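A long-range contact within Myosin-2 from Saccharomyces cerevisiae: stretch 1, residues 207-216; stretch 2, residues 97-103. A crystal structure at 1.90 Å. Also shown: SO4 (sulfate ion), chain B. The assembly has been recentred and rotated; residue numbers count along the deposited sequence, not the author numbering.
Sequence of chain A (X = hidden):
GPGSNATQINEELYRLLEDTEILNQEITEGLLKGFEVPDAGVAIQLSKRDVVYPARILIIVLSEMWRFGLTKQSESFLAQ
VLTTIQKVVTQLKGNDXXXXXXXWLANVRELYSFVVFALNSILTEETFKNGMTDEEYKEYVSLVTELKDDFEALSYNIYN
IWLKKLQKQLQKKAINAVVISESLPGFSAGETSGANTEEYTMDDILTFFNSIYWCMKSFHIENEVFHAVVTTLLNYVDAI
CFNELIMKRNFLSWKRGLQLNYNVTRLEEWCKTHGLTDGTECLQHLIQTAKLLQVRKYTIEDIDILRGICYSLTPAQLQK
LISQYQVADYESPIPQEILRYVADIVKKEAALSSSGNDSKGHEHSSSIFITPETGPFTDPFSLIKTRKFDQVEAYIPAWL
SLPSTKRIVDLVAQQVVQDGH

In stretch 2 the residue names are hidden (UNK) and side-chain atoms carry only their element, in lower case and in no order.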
# COMPACT_ATOMS: atom_id res chain seq x y z
N THR A 207 -0.45 15.14 -3.47
CA THR A 207 0.80 14.67 -4.08
C THR A 207 1.08 13.23 -3.66
O THR A 207 1.47 12.39 -4.47
CB THR A 207 1.97 15.57 -3.66
OG1 THR A 207 1.81 16.83 -4.29
CG2 THR A 207 3.31 14.96 -4.08
N PHE A 208 0.86 12.96 -2.39
CA PHE A 208 1.10 11.64 -1.82
C PHE A 208 0.22 10.56 -2.44
O PHE A 208 0.71 9.49 -2.86
CB PHE A 208 0.90 11.73 -0.29
CG PHE A 208 0.93 10.40 0.45
CD1 PHE A 208 2.07 10.01 1.13
CD2 PHE A 208 -0.20 9.58 0.52
CE1 PHE A 208 2.09 8.79 1.87
CE2 PHE A 208 -0.20 8.40 1.25
CZ PHE A 208 0.95 8.00 1.93
N PHE A 209 -1.09 10.80 -2.48
CA PHE A 209 -1.98 9.85 -3.14
C PHE A 209 -1.74 9.79 -4.66
O PHE A 209 -1.79 8.69 -5.27
CB PHE A 209 -3.45 10.20 -2.86
CG PHE A 209 -3.90 9.75 -1.52
CD1 PHE A 209 -4.28 8.42 -1.31
CD2 PHE A 209 -3.92 10.64 -0.44
CE1 PHE A 209 -4.68 7.98 -0.05
CE2 PHE A 209 -4.32 10.21 0.83
CZ PHE A 209 -4.70 8.87 1.03
N ASN A 210 -1.47 10.92 -5.30
CA ASN A 210 -1.10 10.85 -6.73
C ASN A 210 0.11 9.94 -7.01
O ASN A 210 0.19 9.26 -8.04
CB ASN A 210 -0.77 12.21 -7.27
CG ASN A 210 -1.92 12.82 -7.95
OD1 ASN A 210 -2.60 12.15 -8.73
ND2 ASN A 210 -2.17 14.10 -7.67
N SER A 211 1.06 9.99 -6.09
CA SER A 211 2.29 9.21 -6.24
C SER A 211 1.95 7.73 -6.14
O SER A 211 2.46 6.91 -6.91
CB SER A 211 3.30 9.65 -5.19
OG SER A 211 4.51 8.90 -5.31
N ILE A 212 1.06 7.37 -5.20
CA ILE A 212 0.62 5.98 -5.15
C ILE A 212 -0.05 5.60 -6.46
O ILE A 212 0.26 4.57 -7.05
CB ILE A 212 -0.34 5.75 -4.01
CG1 ILE A 212 0.41 5.92 -2.69
CG2 ILE A 212 -0.91 4.32 -4.04
CD1 ILE A 212 -0.51 5.88 -1.48
N TYR A 213 -0.96 6.45 -6.92
CA TYR A 213 -1.65 6.16 -8.18
C TYR A 213 -0.70 5.94 -9.35
O TYR A 213 -0.81 4.92 -10.09
CB TYR A 213 -2.62 7.33 -8.50
CG TYR A 213 -3.28 7.17 -9.86
CD1 TYR A 213 -4.44 6.42 -9.99
CD2 TYR A 213 -2.76 7.78 -10.99
CE1 TYR A 213 -5.08 6.29 -11.22
CE2 TYR A 213 -3.38 7.66 -12.23
CZ TYR A 213 -4.54 6.91 -12.33
OH TYR A 213 -5.18 6.78 -13.54
N TRP A 214 0.21 6.90 -9.57
CA TRP A 214 1.05 6.83 -10.78
C TRP A 214 2.12 5.74 -10.71
O TRP A 214 2.45 5.14 -11.74
CB TRP A 214 1.70 8.18 -11.06
CG TRP A 214 0.75 9.10 -11.71
CD1 TRP A 214 0.17 10.23 -11.17
CD2 TRP A 214 0.19 8.94 -13.02
NE1 TRP A 214 -0.69 10.79 -12.10
CE2 TRP A 214 -0.69 10.01 -13.24
CE3 TRP A 214 0.37 7.99 -14.04
CZ2 TRP A 214 -1.40 10.17 -14.43
CZ3 TRP A 214 -0.33 8.14 -15.22
CH2 TRP A 214 -1.21 9.22 -15.40
N CYS A 215 2.63 5.44 -9.51
CA CYS A 215 3.62 4.34 -9.35
C CYS A 215 2.94 3.01 -9.64
O CYS A 215 3.49 2.15 -10.36
CB CYS A 215 4.23 4.34 -7.91
SG CYS A 215 5.45 5.67 -7.72
N MET A 216 1.74 2.84 -9.10
CA MET A 216 0.97 1.63 -9.38
C MET A 216 0.58 1.50 -10.83
O MET A 216 0.69 0.41 -11.43
CB MET A 216 -0.26 1.57 -8.50
CG MET A 216 0.18 1.41 -7.06
SD MET A 216 -1.00 0.43 -6.17
CE MET A 216 -0.20 0.32 -4.57
N UNK A 97 9.74 6.11 -0.36
CA UNK A 97 8.88 5.08 0.22
C UNK A 97 7.83 4.53 -0.74
O UNK A 97 7.65 3.32 -0.84
c UNK A 97 6.53 5.44 3.28
c UNK A 97 7.86 3.44 2.61
c UNK A 97 7.19 4.68 2.11
c UNK A 97 8.17 5.66 1.46
N UNK A 98 7.13 5.40 -1.45
CA UNK A 98 6.05 4.91 -2.31
C UNK A 98 6.63 4.19 -3.56
O UNK A 98 6.30 3.02 -3.78
c UNK A 98 4.28 6.53 -1.49
c UNK A 98 4.14 5.59 -3.85
c UNK A 98 3.65 8.00 -1.68
c UNK A 98 5.08 6.06 -2.73
N UNK A 99 7.48 4.86 -4.36
CA UNK A 99 7.97 4.09 -5.53
C UNK A 99 8.75 2.84 -5.14
O UNK A 99 8.54 1.81 -5.80
c UNK A 99 8.87 5.09 -6.29
c UNK A 99 9.12 6.22 -5.33
c UNK A 99 7.96 6.25 -4.38
N UNK A 100 9.59 2.88 -4.11
CA UNK A 100 10.38 1.67 -3.81
C UNK A 100 9.47 0.57 -3.31
O UNK A 100 9.68 -0.59 -3.61
c UNK A 100 11.48 1.94 -2.81
o UNK A 100 12.43 2.83 -3.39
N UNK A 101 8.45 0.93 -2.55
CA UNK A 101 7.55 -0.12 -2.07
C UNK A 101 6.76 -0.77 -3.19
O UNK A 101 6.56 -1.97 -3.21
N UNK A 102 6.28 0.03 -4.13
CA UNK A 102 5.48 -0.54 -5.21
C UNK A 102 6.39 -1.43 -6.09
O UNK A 102 5.99 -2.52 -6.54
c UNK A 102 3.83 1.44 -5.15
c UNK A 102 4.08 -0.02 -7.26
c UNK A 102 4.83 0.58 -6.06
N UNK A 103 7.59 -0.93 -6.31
CA UNK A 103 8.62 -1.66 -7.05
C UNK A 103 8.79 -3.05 -6.47
O UNK A 103 8.75 -4.07 -7.19
c UNK A 103 12.01 -2.33 -6.92
c UNK A 103 13.12 -2.95 -7.56
c UNK A 103 9.95 -0.87 -6.97
c UNK A 103 13.29 -2.79 -8.93
c UNK A 103 12.38 -2.05 -9.67
c UNK A 103 11.11 -1.57 -7.66
c UNK A 103 11.30 -1.42 -9.03
S SO4 B . -3.29 13.40 -12.30
O1 SO4 B . -4.22 14.25 -11.57
O2 SO4 B . -1.92 13.83 -12.03
O3 SO4 B . -3.56 13.50 -13.73
O4 SO4 B . -3.45 12.02 -11.87

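Two helical stretches of one chain lie side by side. Their N-to-C directions differ by 28°, and their axes approach to 9.3 Å.

Position 97 has four side-chain carbons and no other element. The chain forks at its second carbon. No side-chain atom comes within contact distance of stretch 1. The fork at the second carbon identifies Leu-97.

Position 98 also has four carbons, but here the fork is at the first. One arm is two carbons long, the other a single methyl. The CA-to-CB bond points toward stretch 1. The end of the long arm lies over one face of the Phe-208 ring, and the methyl lies near Ser-211, Ile-212 and Cys-215. A fork at the first carbon with unequal arms means Ile-98. Its CD1 is 4.1 Å from the centroid of the Phe-208 ring (atoms CG to CZ), 24° off the normal, a CH-pi contact. The same CD1 is 3.5 Å from Phe-208 O. Ile-98 CG2 is 3.6 Å from Ser-211 OG, 3.9 Å from Ile-212 CG1 and 4.1 Å from Cys-215 SG.

Position 99 has three carbons that close a ring onto the backbone N. The ring atoms lie near the sulfur of Cys-215. Such a ring is proline, Pro-99. Cys-215 SG is 3.7 Å from Pro-99 CA and 3.8 Å from Pro-99 CB. The ring nitrogen has no hydrogen to donate.

Position 100 has one carbon followed by one oxygen. Its CA-to-CB bond points away from stretch 1, and nothing there is touched. One carbon and a terminal oxygen give Ser-100. Its hydroxyl is hydrogen-bonded to a residue flanking the stretches.

Position 101 has no side-chain atoms, so it is Gly-101. Its backbone N donates to Leu-97 O at 3.0 Å. An ideal CB would lie 3.1 Å from that same oxygen, but would have nothing of stretch 1 within 5.5 Å.

Position 102 has three carbons, one carrying the other two. The CA-to-CB bond points toward stretch 1, and the methyls meet Cys-215 and Met-216. Two equal one-carbon arms give Val-102. Its CG1 is 3.8 Å from Cys-215 O. Its CG2 is 4.0 Å from Cys-215 CB and 4.1 Å from Met-216 CG.

Position 103 has one carbon and then a ring of six carbons, with no oxygen on the ring. The end of the side chain leads away from stretch 1 and touches nothing there. A plain six-carbon ring is Phe-103.

The contact works by packing. No hydrogen bond crosses between the stretches, and 367 Å² is buried in all. Ile-98 is the knob, seated among Phe-208, Ser-211, Ile-212 and Cys-215. One turn later, Val-102 packs against Cys-215 and Met-216. Cys-215 links the two halves, touching Ile-98, Pro-99 and Val-102. The sulfate takes no part; Trp-214 NE1 binds its O4 weakly at 3.0 Å.

Stretch 2 97-103: LIPSGVF
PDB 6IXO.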